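Local coordinates for protein peptidase, M20/M25/M40 family (Staphylococcus aureus, PDB 4EWT) that probably hydrolyses amide bonds in N-acylated amino acids or related substrates, as a metal-dependent amidohydrolase with two manganese ions in its active site, at residues H108-L113 with K371-S376; G152-V157 with A336-E341; F306-A311 with V323-P328. One frame throughout, in Å; residues are numbered along the deposited sequence.

Contact 1 opens first along the chain, with residues 108-113 on helix 105-120. Contact 2 opens next, with the turn 152-157 after helix 144-150. The chain adds strands 159-166 and 173-176 to the mixed sheet, then makes the antiparallel sheet. It returns with helix 304-316 and closes contact 3 locally, at 306-311 with 323-328. Residues 336-341 then close contact 2, and 371-376 close contact 1. The loops are fully nested: 3 lies inside 2, and 2 inside 1. None cross. The three centres are about 19 to 22 Å apart, and the contacts do not touch. Together they tie helices, turns and an edge strand around the eight-stranded mixed sheet.

Contact 1: H108-L113 with K371-S376; sequences HTAYML and KSLLIS
Tyr111 has chi1 at 94°, which swings its ring off the usual staggered position, toward its own carbonyl carbon. The helix backbone presents Ser376 CB to this ring, while chi1 of Ser376 (-63°) sends OG back toward Ser372 O. The CB sits 3.6 Å from the centroid of the Tyr111 ring, almost straight above it, as a CH-pi contact. Tyr111 CB also lies 3.4 Å from Leu373 O. The carbonyl comes at the base of the side chain, obliquely to the ring. Leu373 reaches across with one branch. Its CD2 touches Ala110 CB at 3.8 Å and Tyr111 CB at 4.1 Å. All four touching residues are buried. Here helix 105-120 packs against helix 372-386, in the alpha/beta domain that carries the two manganese ions. The short axes cross at -46° and approach to 8.9 Å. Helix 13-25 joins them, with Ile17 against Leu373 and Arg20 against Ala110. The serine hydroxyl turns back to its own helix. Ser376 OG donates to Ser372 O at 2.8 Å, and Ser376 N donates to the same oxygen from the opposite face of the carbonyl plane. OG is also hydrogen-bonded to Thr349 OG1 on strand 344-350, and the two bonds would restrict its rotation. The helix of Tyr111 starts at the metal ligand His105, and the Tyr111 side chain is about 11 Å from a manganese ion.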
loop_
_atom_site.group_PDB
_atom_site.type_symbol
_atom_site.label_atom_id
_atom_site.label_comp_id
_atom_site.label_asym_id
_atom_site.label_seq_id
_atom_site.Cartn_x
_atom_site.Cartn_y
_atom_site.Cartn_z
ATOM N N HIS A 108 -41.855 -19.062 4.425
ATOM C CA HIS A 108 -42.574 -18.096 3.604
ATOM C C HIS A 108 -43.686 -18.759 2.773
ATOM O O HIS A 108 -44.807 -18.258 2.709
ATOM C CB HIS A 108 -41.631 -17.313 2.700
ATOM C CG HIS A 108 -40.555 -16.577 3.440
ATOM N ND1 HIS A 108 -39.357 -16.236 2.855
ATOM C CD2 HIS A 108 -40.491 -16.133 4.718
ATOM C CE1 HIS A 108 -38.602 -15.604 3.736
ATOM N NE2 HIS A 108 -39.263 -15.537 4.877
ATOM N N THR A 109 -43.365 -19.892 2.157
ATOM C CA THR A 109 -44.327 -20.618 1.336
ATOM C C THR A 109 -45.474 -21.168 2.193
ATOM O O THR A 109 -46.648 -21.045 1.833
ATOM C CB THR A 109 -43.612 -21.728 0.541
ATOM O OG1 THR A 109 -42.550 -21.128 -0.210
ATOM C CG2 THR A 109 -44.561 -22.444 -0.419
ATOM N N ALA A 110 -45.122 -21.723 3.346
ATOM C CA ALA A 110 -46.096 -22.327 4.252
ATOM C C ALA A 110 -47.204 -21.358 4.662
ATOM O O ALA A 110 -48.404 -21.660 4.495
ATOM C CB ALA A 110 -45.398 -22.913 5.487
ATOM N N TYR A 111 -46.813 -20.200 5.191
ATOM C CA TYR A 111 -47.797 -19.249 5.701
ATOM C C TYR A 111 -48.621 -18.659 4.551
ATOM O O TYR A 111 -49.817 -18.439 4.707
ATOM C CB TYR A 111 -47.150 -18.145 6.552
ATOM C CG TYR A 111 -46.803 -16.890 5.777
ATOM C CD1 TYR A 111 -47.781 -15.934 5.474
ATOM C CD2 TYR A 111 -45.505 -16.657 5.342
ATOM C CE1 TYR A 111 -47.469 -14.787 4.742
ATOM C CE2 TYR A 111 -45.182 -15.506 4.619
ATOM C CZ TYR A 111 -46.172 -14.577 4.327
ATOM O OH TYR A 111 -45.858 -13.442 3.607
ATOM N N MET A 112 -47.967 -18.411 3.412
ATOM C CA MET A 112 -48.627 -17.844 2.241
ATOM C C MET A 112 -49.676 -18.789 1.651
ATOM O O MET A 112 -50.751 -18.349 1.239
ATOM C CB MET A 112 -47.602 -17.463 1.168
ATOM C CG MET A 112 -48.222 -16.739 -0.026
ATOM S SD MET A 112 -48.953 -15.136 0.423
ATOM C CE MET A 112 -47.442 -14.145 0.528
ATOM N N LEU A 113 -49.366 -20.084 1.600
ATOM C CA LEU A 113 -50.339 -21.055 1.094
ATOM C C LEU A 113 -51.602 -21.056 1.952
ATOM O O LEU A 113 -52.717 -21.031 1.423
ATOM C CB LEU A 113 -49.743 -22.471 1.008
ATOM C CG LEU A 113 -48.667 -22.785 -0.038
ATOM C CD1 LEU A 113 -48.109 -24.161 0.244
ATOM C CD2 LEU A 113 -49.181 -22.702 -1.481
ATOM N N LYS A 371 -43.525 -19.766 15.334
ATOM C CA LYS A 371 -44.655 -18.866 15.530
ATOM C C LYS A 371 -44.529 -17.585 14.706
ATOM O O LYS A 371 -45.394 -16.709 14.776
ATOM C CB LYS A 371 -44.905 -18.581 17.013
ATOM C CG LYS A 371 -43.847 -17.760 17.706
ATOM C CD LYS A 371 -44.028 -17.840 19.221
ATOM C CE LYS A 371 -43.679 -19.219 19.762
ATOM N NZ LYS A 371 -44.155 -19.400 21.169
ATOM N N SER A 372 -43.449 -17.491 13.925
ATOM C CA SER A 372 -43.329 -16.471 12.887
ATOM C C SER A 372 -44.312 -16.743 11.750
ATOM O O SER A 372 -44.687 -15.819 11.025
ATOM C CB SER A 372 -41.906 -16.430 12.330
ATOM O OG SER A 372 -41.536 -17.677 11.759
ATOM N N LEU A 373 -44.722 -18.007 11.594
ATOM C CA LEU A 373 -45.656 -18.401 10.527
ATOM C C LEU A 373 -47.000 -17.693 10.665
ATOM O O LEU A 373 -47.465 -17.030 9.737
ATOM C CB LEU A 373 -45.869 -19.922 10.497
ATOM C CG LEU A 373 -44.741 -20.829 9.991
ATOM C CD1 LEU A 373 -44.988 -22.266 10.394
ATOM C CD2 LEU A 373 -44.577 -20.742 8.486
ATOM N N LEU A 374 -47.607 -17.835 11.839
ATOM C CA LEU A 374 -48.920 -17.256 12.115
ATOM C C LEU A 374 -48.876 -15.726 12.069
ATOM O O LEU A 374 -49.762 -15.090 11.486
ATOM C CB LEU A 374 -49.453 -17.769 13.463
ATOM C CG LEU A 374 -50.795 -17.260 14.000
ATOM C CD1 LEU A 374 -51.931 -17.483 13.005
ATOM C CD2 LEU A 374 -51.112 -17.900 15.347
ATOM N N ILE A 375 -47.834 -15.153 12.670
ATOM C CA ILE A 375 -47.643 -13.702 12.697
ATOM C C ILE A 375 -47.538 -13.114 11.288
ATOM O O ILE A 375 -48.086 -12.048 11.018
ATOM C CB ILE A 375 -46.407 -13.304 13.543
ATOM C CG1 ILE A 375 -46.648 -13.624 15.022
ATOM C CG2 ILE A 375 -46.070 -11.818 13.373
ATOM C CD1 ILE A 375 -45.391 -13.473 15.899
ATOM N N SER A 376 -46.848 -13.820 10.393
ATOM C CA SER A 376 -46.721 -13.395 9.000
ATOM C C SER A 376 -48.077 -13.383 8.289
ATOM O O SER A 376 -48.433 -12.405 7.624
ATOM C CB SER A 376 -45.734 -14.295 8.257
ATOM O OG SER A 376 -44.440 -14.174 8.821
#

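Contact 2: G152-V157 with A336-E341; sequences GVLDGV and AYYAKE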
loop_
_atom_site.group_PDB
_atom_site.type_symbol
_atom_site.label_atom_id
_atom_site.label_comp_id
_atom_site.label_asym_id
_atom_site.label_seq_id
_atom_site.Cartn_x
_atom_site.Cartn_y
_atom_site.Cartn_z
ATOM N N GLY A 152 -44.999 -11.122 -17.032
ATOM C CA GLY A 152 -46.203 -10.365 -16.706
ATOM C C GLY A 152 -46.813 -10.601 -15.341
ATOM O O GLY A 152 -47.990 -10.312 -15.149
ATOM N N VAL A 153 -46.027 -11.100 -14.385
ATOM C CA VAL A 153 -46.528 -11.327 -13.016
ATOM C C VAL A 153 -47.141 -10.065 -12.382
ATOM O O VAL A 153 -48.006 -10.165 -11.503
ATOM C CB VAL A 153 -45.468 -11.981 -12.082
ATOM C CG1 VAL A 153 -44.506 -10.947 -11.511
ATOM C CG2 VAL A 153 -46.143 -12.763 -10.956
ATOM N N LEU A 154 -46.729 -8.895 -12.865
ATOM C CA LEU A 154 -47.193 -7.627 -12.316
ATOM C C LEU A 154 -48.228 -6.907 -13.189
ATOM O O LEU A 154 -48.565 -5.753 -12.916
ATOM C CB LEU A 154 -46.012 -6.687 -12.027
ATOM C CG LEU A 154 -44.977 -7.042 -10.953
ATOM C CD1 LEU A 154 -43.968 -5.907 -10.846
ATOM C CD2 LEU A 154 -45.588 -7.351 -9.583
ATOM N N ASP A 155 -48.729 -7.577 -14.227
ATOM C CA ASP A 155 -49.841 -7.038 -15.021
ATOM C C ASP A 155 -51.060 -6.791 -14.126
ATOM O O ASP A 155 -51.586 -7.720 -13.512
ATOM C CB ASP A 155 -50.203 -7.983 -16.181
ATOM N N GLY A 156 -51.477 -5.531 -14.027
ATOM C CA GLY A 156 -52.644 -5.166 -13.222
ATOM C C GLY A 156 -52.329 -4.740 -11.797
ATOM O O GLY A 156 -53.150 -4.077 -11.148
ATOM N N VAL A 157 -51.134 -5.099 -11.327
ATOM C CA VAL A 157 -50.738 -4.934 -9.925
ATOM C C VAL A 157 -50.407 -3.491 -9.559
ATOM O O VAL A 157 -49.566 -2.859 -10.197
ATOM C CB VAL A 157 -49.516 -5.830 -9.565
ATOM C CG1 VAL A 157 -49.049 -5.548 -8.148
ATOM C CG2 VAL A 157 -49.857 -7.311 -9.726
ATOM N N ALA A 336 -36.224 -6.760 -4.606
ATOM C CA ALA A 336 -35.867 -5.406 -5.031
ATOM C C ALA A 336 -36.292 -5.101 -6.461
ATOM O O ALA A 336 -36.544 -3.946 -6.797
ATOM C CB ALA A 336 -34.387 -5.179 -4.864
ATOM N N TYR A 337 -36.346 -6.135 -7.299
ATOM C CA TYR A 337 -36.864 -6.018 -8.661
ATOM C C TYR A 337 -38.345 -5.651 -8.709
ATOM O O TYR A 337 -38.731 -4.813 -9.518
ATOM C CB TYR A 337 -36.617 -7.298 -9.465
ATOM C CG TYR A 337 -35.189 -7.457 -9.953
ATOM C CD1 TYR A 337 -34.629 -6.545 -10.847
ATOM C CD2 TYR A 337 -34.411 -8.536 -9.538
ATOM C CE1 TYR A 337 -33.316 -6.697 -11.299
ATOM C CE2 TYR A 337 -33.118 -8.703 -9.983
ATOM C CZ TYR A 337 -32.573 -7.781 -10.857
ATOM O OH TYR A 337 -31.286 -7.957 -11.289
ATOM N N TYR A 338 -39.170 -6.263 -7.853
ATOM C CA TYR A 338 -40.574 -5.846 -7.717
ATOM C C TYR A 338 -40.635 -4.404 -7.250
ATOM O O TYR A 338 -41.396 -3.596 -7.784
ATOM C CB TYR A 338 -41.344 -6.699 -6.692
ATOM C CG TYR A 338 -41.294 -8.171 -6.947
ATOM C CD1 TYR A 338 -41.965 -8.730 -8.032
ATOM C CD2 TYR A 338 -40.590 -9.013 -6.098
ATOM C CE1 TYR A 338 -41.915 -10.071 -8.277
ATOM C CE2 TYR A 338 -40.538 -10.367 -6.334
ATOM C CZ TYR A 338 -41.209 -10.890 -7.430
ATOM O OH TYR A 338 -41.172 -12.239 -7.688
ATOM N N ALA A 339 -39.815 -4.099 -6.244
ATOM C CA ALA A 339 -39.836 -2.807 -5.579
ATOM C C ALA A 339 -39.433 -1.660 -6.510
ATOM O O ALA A 339 -39.637 -0.496 -6.184
ATOM C CB ALA A 339 -38.961 -2.845 -4.341
ATOM N N LYS A 340 -38.884 -2.005 -7.672
ATOM C CA LYS A 340 -38.447 -1.026 -8.662
ATOM C C LYS A 340 -39.463 -0.869 -9.808
ATOM O O LYS A 340 -39.436 0.131 -10.532
ATOM C CB LYS A 340 -37.063 -1.412 -9.197
ATOM C CG LYS A 340 -36.249 -0.260 -9.763
ATOM C CD LYS A 340 -34.781 -0.652 -9.982
ATOM C CE LYS A 340 -34.645 -1.923 -10.836
ATOM N NZ LYS A 340 -34.984 -1.696 -12.270
ATOM N N GLU A 341 -40.351 -1.853 -9.964
ATOM C CA GLU A 341 -41.428 -1.782 -10.961
ATOM C C GLU A 341 -42.716 -1.212 -10.377
ATOM O O GLU A 341 -43.463 -0.533 -11.072
ATOM C CB GLU A 341 -41.729 -3.156 -11.581
ATOM C CG GLU A 341 -40.612 -3.773 -12.426
ATOM C CD GLU A 341 -40.317 -3.006 -13.715
ATOM O OE1 GLU A 341 -41.211 -2.289 -14.211
ATOM O OE2 GLU A 341 -39.188 -3.127 -14.240
#
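Val153 and Leu154 lie in the turn that follows a Schellman motif at the end of helix 144-150, and both face Tyr338 on helix 335-341. Gly152, with positive phi, is the C-prime residue of that motif. A type I turn from Gly152 to Asp155 then overlaps a type II turn from Leu154 to Val157, and Gly156 takes the positive-phi position of the second turn. Leu154 splits its two methyls between two partners. CD1 meets Glu341 CB at 3.6 Å, while CD2 comes within 4.2 Å of Tyr338 CD1, approaching the ring obliquely. The leucine side chain runs roughly perpendicular to that of the tyrosine. Val153 comes from another direction, with CG1 at the ring edge near its plane, 4.2 Å from Tyr338 CE1. Chi1 of Tyr338, at -55°, sets CG anti to the carbonyl carbon and carries the ring from its helix toward the turn. Ile133 and Ile149 also pack on this ring. The touching groups are methyls, a methylene and ring carbons. The contact is therefore apolar, with Tyr338, Val153 and Leu154 buried and Glu341 at the exposed margin. The bonds of Tyr338 OH to Gln135 OE1 and of Arg342 to Leu154 O and Val157 O would limit movement of the ring and the turn.

Contact 3: F306-A311 with V323-P328; sequences FTEYVA and VEMCEP
The helical turn that brings Glu308 and Ala311 toward Val323 and Met325 is held by a bond from Val310 N to Phe306 O, at 2.9 Å. The next bond, Ala311 N to Thr307 O, is 3.1 Å long.

Across the contact the touch is light, with 96 Å² buried in all. The backbones come nearest at Ala311 and Val323, whose CA atoms are 6.9 Å apart. The CB of Val323 points toward the helix. Its CG1 stands anti to the backbone N (chi1 -168°) and lies 4.4 Å from Ala311 O, so a methyl meets a backbone carbonyl. The second meeting is at the ends of two long side chains: Glu308 OE1 and Met325 CE are 4.5 Å apart. Chi2 of Met325 at -106° turns the thioether, and the extended chi3 (-171°) carries CE toward Glu308. Both of these side chains are partly exposed, whereas Ala311 is buried. Tyr176 of strand 173-176 adds to the packing here, touching Glu308, Ala311 and Met325.

Strand 322-325 is the outermost strand at its end of the mixed sheet within this chain. Glu324 bonds through its backbone to Val174 and Tyr176, and Cys326 to Tyr176. The same region meets a second subunit, where Met325 packs on Met325 of that subunit and Pro328 on its Phe230. Helix 304-316 follows the last strand of the antiparallel sheet and leads, through the short connection 317-321, into strand 322-325. The arrangement is an alpha/beta unit at the edge of the metal-binding domain of an M20-family hydrolase, its helix packed beside a parallel strand pair.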
loop_
_atom_site.group_PDB
_atom_site.type_symbol
_atom_site.label_atom_id
_atom_site.label_comp_id
_atom_site.label_asym_id
_atom_site.label_seq_id
_atom_site.Cartn_x
_atom_site.Cartn_y
_atom_site.Cartn_z
ATOM N N PHE A 306 -46.377 3.687 0.700
ATOM C CA PHE A 306 -46.953 2.365 0.920
ATOM C C PHE A 306 -46.456 1.738 2.222
ATOM O O PHE A 306 -47.260 1.209 2.984
ATOM C CB PHE A 306 -46.709 1.446 -0.284
ATOM C CG PHE A 306 -47.370 0.097 -0.168
ATOM C CD1 PHE A 306 -48.746 -0.011 -0.018
ATOM C CD2 PHE A 306 -46.610 -1.064 -0.224
ATOM C CE1 PHE A 306 -49.359 -1.251 0.086
ATOM C CE2 PHE A 306 -47.211 -2.312 -0.124
ATOM C CZ PHE A 306 -48.590 -2.408 0.033
ATOM N N THR A 307 -45.154 1.827 2.490
ATOM C CA THR A 307 -44.575 1.235 3.705
ATOM C C THR A 307 -45.161 1.842 4.964
ATOM O O THR A 307 -45.428 1.122 5.926
ATOM C CB THR A 307 -43.037 1.358 3.756
ATOM O OG1 THR A 307 -42.470 0.751 2.595
ATOM C CG2 THR A 307 -42.470 0.674 5.001
ATOM N N GLU A 308 -45.356 3.161 4.966
ATOM C CA GLU A 308 -45.955 3.822 6.126
ATOM C C GLU A 308 -47.418 3.442 6.269
ATOM O O GLU A 308 -47.901 3.219 7.385
ATOM C CB GLU A 308 -45.803 5.345 6.065
ATOM C CG GLU A 308 -45.582 5.979 7.440
ATOM C CD GLU A 308 -44.211 5.641 8.030
ATOM O OE1 GLU A 308 -44.148 5.118 9.168
ATOM O OE2 GLU A 308 -43.193 5.891 7.351
ATOM N N TYR A 309 -48.121 3.358 5.142
ATOM C CA TYR A 309 -49.475 2.825 5.149
ATOM C C TYR A 309 -49.509 1.447 5.815
ATOM O O TYR A 309 -50.382 1.178 6.633
ATOM C CB TYR A 309 -50.055 2.755 3.729
ATOM C CG TYR A 309 -51.260 1.854 3.644
ATOM C CD1 TYR A 309 -52.529 2.330 3.968
ATOM C CD2 TYR A 309 -51.130 0.516 3.271
ATOM C CE1 TYR A 309 -53.632 1.508 3.912
ATOM C CE2 TYR A 309 -52.231 -0.319 3.211
ATOM C CZ TYR A 309 -53.477 0.188 3.533
ATOM O OH TYR A 309 -54.576 -0.620 3.486
ATOM N N VAL A 310 -48.548 0.585 5.468
ATOM C CA VAL A 310 -48.503 -0.783 5.995
ATOM C C VAL A 310 -48.329 -0.798 7.516
ATOM O O VAL A 310 -49.043 -1.513 8.225
ATOM C CB VAL A 310 -47.415 -1.647 5.290
ATOM C CG1 VAL A 310 -47.130 -2.923 6.071
ATOM C CG2 VAL A 310 -47.836 -1.972 3.862
ATOM N N ALA A 311 -47.391 0.004 8.004
ATOM C CA ALA A 311 -47.141 0.128 9.432
ATOM C C ALA A 311 -48.309 0.778 10.180
ATOM O O ALA A 311 -48.577 0.435 11.335
ATOM C CB ALA A 311 -45.878 0.908 9.666
ATOM N N VAL A 323 -45.344 -3.737 16.345
ATOM C CA VAL A 323 -44.872 -3.243 15.055
ATOM C C VAL A 323 -43.919 -2.090 15.315
ATOM O O VAL A 323 -44.289 -1.127 15.993
ATOM C CB VAL A 323 -46.033 -2.733 14.165
ATOM C CG1 VAL A 323 -45.550 -2.497 12.735
ATOM C CG2 VAL A 323 -47.201 -3.702 14.177
ATOM N N GLU A 324 -42.697 -2.181 14.791
ATOM C CA GLU A 324 -41.708 -1.114 15.000
ATOM C C GLU A 324 -40.644 -0.976 13.909
ATOM O O GLU A 324 -40.373 -1.914 13.153
ATOM C CB GLU A 324 -41.042 -1.234 16.380
ATOM C CG GLU A 324 -40.327 -2.556 16.638
ATOM C CD GLU A 324 -39.509 -2.526 17.913
ATOM O OE1 GLU A 324 -39.935 -3.136 18.915
ATOM O OE2 GLU A 324 -38.444 -1.876 17.916
ATOM N N MET A 325 -40.057 0.218 13.852
ATOM C CA MET A 325 -39.009 0.562 12.904
ATOM C C MET A 325 -37.770 -0.297 13.105
ATOM O O MET A 325 -37.465 -0.706 14.227
ATOM C CB MET A 325 -38.638 2.034 13.060
ATOM C CG MET A 325 -39.507 2.992 12.269
ATOM S SD MET A 325 -38.635 3.654 10.830
ATOM C CE MET A 325 -39.811 4.907 10.303
ATOM N N CYS A 326 -37.066 -0.573 12.009
ATOM C CA CYS A 326 -35.812 -1.315 12.077
ATOM C C CYS A 326 -34.717 -0.679 11.226
ATOM O O CYS A 326 -34.982 0.207 10.408
ATOM C CB CYS A 326 -36.022 -2.793 11.714
ATOM S SG CYS A 326 -36.300 -3.157 9.967
ATOM N N GLU A 327 -33.488 -1.136 11.438
ATOM C CA GLU A 327 -32.336 -0.700 10.651
ATOM C C GLU A 327 -32.329 -1.405 9.288
ATOM O O GLU A 327 -33.000 -2.432 9.131
ATOM C CB GLU A 327 -31.038 -0.994 11.412
ATOM C CG GLU A 327 -30.891 -0.223 12.731
ATOM C CD GLU A 327 -30.575 1.258 12.543
ATOM O OE1 GLU A 327 -30.137 1.669 11.445
ATOM O OE2 GLU A 327 -30.752 2.020 13.515
ATOM N N PRO A 328 -31.576 -0.861 8.301
ATOM C CA PRO A 328 -31.434 -1.553 7.013
ATOM C C PRO A 328 -30.640 -2.845 7.194
ATOM O O PRO A 328 -29.884 -2.961 8.155
ATOM C CB PRO A 328 -30.640 -0.555 6.146
ATOM C CG PRO A 328 -30.621 0.732 6.909
ATOM C CD PRO A 328 -30.783 0.382 8.347
#